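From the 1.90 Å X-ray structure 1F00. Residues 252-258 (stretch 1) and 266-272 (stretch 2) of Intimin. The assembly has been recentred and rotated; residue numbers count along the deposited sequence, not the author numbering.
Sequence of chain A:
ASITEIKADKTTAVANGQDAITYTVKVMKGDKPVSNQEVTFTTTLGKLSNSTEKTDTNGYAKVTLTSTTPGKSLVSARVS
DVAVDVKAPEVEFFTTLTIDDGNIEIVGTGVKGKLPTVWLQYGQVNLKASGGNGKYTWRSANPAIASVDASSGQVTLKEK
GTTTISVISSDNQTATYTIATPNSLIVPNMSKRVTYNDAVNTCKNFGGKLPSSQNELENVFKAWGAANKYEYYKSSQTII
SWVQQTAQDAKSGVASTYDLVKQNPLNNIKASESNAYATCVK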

# COMPACT_ATOMS: atom_id res chain seq x y z
N SER A 252 -31.26 37.39 -8.63
CA SER A 252 -31.68 37.21 -10.02
C SER A 252 -32.18 35.82 -10.41
O SER A 252 -32.53 35.59 -11.56
N GLY A 253 -32.19 34.89 -9.46
CA GLY A 253 -32.66 33.55 -9.75
C GLY A 253 -31.74 32.69 -10.61
O GLY A 253 -32.22 31.89 -11.40
N VAL A 254 -30.44 32.86 -10.44
CA VAL A 254 -29.47 32.07 -11.21
C VAL A 254 -28.35 31.58 -10.29
O VAL A 254 -28.30 31.95 -9.11
N ALA A 255 -27.48 30.74 -10.82
CA ALA A 255 -26.36 30.22 -10.06
C ALA A 255 -25.24 29.86 -11.01
O ALA A 255 -25.44 29.78 -12.23
N SER A 256 -24.05 29.65 -10.45
CA SER A 256 -22.90 29.26 -11.24
C SER A 256 -22.71 27.77 -11.08
O SER A 256 -23.34 27.14 -10.22
N THR A 257 -21.86 27.20 -11.93
CA THR A 257 -21.58 25.77 -11.88
C THR A 257 -20.11 25.52 -12.23
O THR A 257 -19.42 26.40 -12.78
N TYR A 258 -19.65 24.33 -11.89
CA TYR A 258 -18.30 23.91 -12.22
C TYR A 258 -18.49 22.46 -12.62
O TYR A 258 -19.32 21.75 -12.05
N LEU A 266 -19.19 27.95 -15.34
CA LEU A 266 -20.25 28.74 -15.97
C LEU A 266 -21.02 29.59 -14.96
O LEU A 266 -21.03 29.30 -13.77
N ASN A 267 -21.68 30.64 -15.46
CA ASN A 267 -22.46 31.52 -14.60
C ASN A 267 -23.81 31.83 -15.26
O ASN A 267 -24.06 31.43 -16.40
N ASN A 268 -24.68 32.52 -14.52
CA ASN A 268 -25.99 32.92 -15.02
C ASN A 268 -26.87 31.76 -15.46
O ASN A 268 -27.66 31.88 -16.39
N ILE A 269 -26.72 30.62 -14.79
CA ILE A 269 -27.53 29.45 -15.11
C ILE A 269 -28.85 29.55 -14.34
O ILE A 269 -28.84 29.74 -13.13
N LYS A 270 -29.97 29.44 -15.04
CA LYS A 270 -31.29 29.55 -14.40
C LYS A 270 -31.41 28.50 -13.30
O LYS A 270 -31.34 27.30 -13.56
N ALA A 271 -31.62 28.97 -12.07
CA ALA A 271 -31.71 28.10 -10.90
C ALA A 271 -32.99 27.27 -10.74
O ALA A 271 -32.95 26.18 -10.15
N SER A 272 -34.10 27.77 -11.26
CA SER A 272 -35.37 27.06 -11.14
C SER A 272 -35.51 25.89 -12.11
O SER A 272 -36.56 25.24 -12.14

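The two stretches pair as antiparallel strands, 254-258 against 266-270, and bury 454 Å² between them. The register shifts by one residue between Ala255 and Thr257, a beta bulge.

Leu266 opens the pairing opposite Thr257, to which its backbone is bonded in both directions: Thr257 N donates to Leu266 O (2.9 Å) and Leu266 N to Thr257 O (3.0 Å). Both side chains lie on the same face of the sheet. Leu266 is in the m,t rotamer; the p rotamer of Thr257 (chi1 66°) places its OG1 3.5 Å from Leu266 CB. On the neighbouring residue, Ser256 CB approaches Leu266 O at 3.1 Å.

Asn267 points away along its CA-to-CB bond, yet its side chain still reaches Ser256. With chi1 of Asn267 near -48° (m) and Ser256 also in m, the carboxamide comes to rest beside the serine hydroxyl.

Asn268, also m, has the positive phi of 58° and falls within the bulge. Its CA-to-CB bond points away from stretch 1, but Asn268 ND2 still comes 4.3 Å from Val254 CG2, and Asn268 C lies 3.9 Å from Val254 CB. The Asn268 amide is not left unpaired: water 2 accepts from Asn268 N (2.9 Å) and donates to Ser256 OG (2.9 Å), bridging the strands where the register slips.

Ile269 restores regular pairing with Ala255, through Ala255 N to Ile269 O (2.9 Å) and Ile269 N to Ala255 O (3.0 Å). Its m,m side chain shares a face with Ala255, Thr257 and Leu266, and Ile269 CG1 packs 4.2 Å from Thr257 CG2, an apolar contact that spans the bulge. Ile269 O also receives a CA-H...O contact from Val254 CA at 3.1 Å.

Lys270 faces Val254 in a non-hydrogen-bonded pair whose side chains diverge. Val254, in the m rotamer, points sideways, and its CG1 lies 4.3 Å from Lys270 CA. The extended lysine (t,t,t,m) turns instead to its own stretch, Lys270 NZ donating to Ser272 OG at 2.7 Å.

Ala271 directs its CB toward stretch 1, while its amide closes the pairing: Ala271 N donates to Gly253 O at 3.1 Å with a nearly linear angle of 168°. Gly253, with positive phi, ends the preceding helix in a Schellman motif.

Ser272 (p) makes no direct contact across the interface. Water 1 links it instead, donating to Gly253 O (2.6 Å) and accepting from Ser272 N (3.2 Å), with a weak bond from Lys270 NZ (3.4 Å).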

# COMPACT_ATOMS: atom_id res chain seq x y z
CB SER A 252 -30.53 37.59 -10.96
OG SER A 252 -30.09 38.92 -10.74
CB VAL A 254 -28.83 32.91 -12.35
CG1 VAL A 254 -29.93 33.47 -13.25
CG2 VAL A 254 -27.96 34.03 -11.78
CB ALA A 255 -26.78 28.98 -9.25
CB SER A 256 -21.65 30.01 -10.78
OG SER A 256 -21.75 31.38 -11.10
CB THR A 257 -22.41 24.98 -12.92
OG1 THR A 257 -22.01 25.38 -14.24
CG2 THR A 257 -23.91 25.24 -12.74
CB TYR A 258 -17.35 24.00 -11.02
CG TYR A 258 -15.92 23.67 -11.39
CD1 TYR A 258 -15.08 24.63 -11.96
CD2 TYR A 258 -15.42 22.38 -11.20
CE1 TYR A 258 -13.77 24.31 -12.33
CE2 TYR A 258 -14.12 22.05 -11.56
CZ TYR A 258 -13.30 23.01 -12.13
OH TYR A 258 -12.01 22.68 -12.48
CB LEU A 266 -21.25 27.82 -16.68
CG LEU A 266 -20.68 26.84 -17.70
CD1 LEU A 266 -21.82 26.01 -18.30
CD2 LEU A 266 -19.93 27.61 -18.78
CB ASN A 267 -21.70 32.83 -14.38
CG ASN A 267 -20.26 32.61 -13.98
OD1 ASN A 267 -19.97 32.08 -12.91
ND2 ASN A 267 -19.33 33.02 -14.85
CB ASN A 268 -25.83 33.89 -16.20
CG ASN A 268 -25.05 35.13 -15.83
OD1 ASN A 268 -24.06 35.47 -16.48
ND2 ASN A 268 -25.49 35.82 -14.78
CB ILE A 269 -26.78 28.15 -14.72
CG1 ILE A 269 -25.40 28.14 -15.39
CG2 ILE A 269 -27.57 26.93 -15.16
CD1 ILE A 269 -25.45 28.12 -16.91
CB LYS A 270 -32.40 29.36 -15.44
CG LYS A 270 -33.74 29.92 -14.99
CD LYS A 270 -34.78 29.82 -16.10
CE LYS A 270 -35.96 30.75 -15.82
NZ LYS A 270 -36.46 30.58 -14.43
CB ALA A 271 -31.51 28.94 -9.63
CB SER A 272 -36.54 28.02 -11.34
OG SER A 272 -36.54 28.56 -12.65
O HOH W 1 -34.64 30.88 -11.59
O HOH W 2 -24.03 32.99 -11.77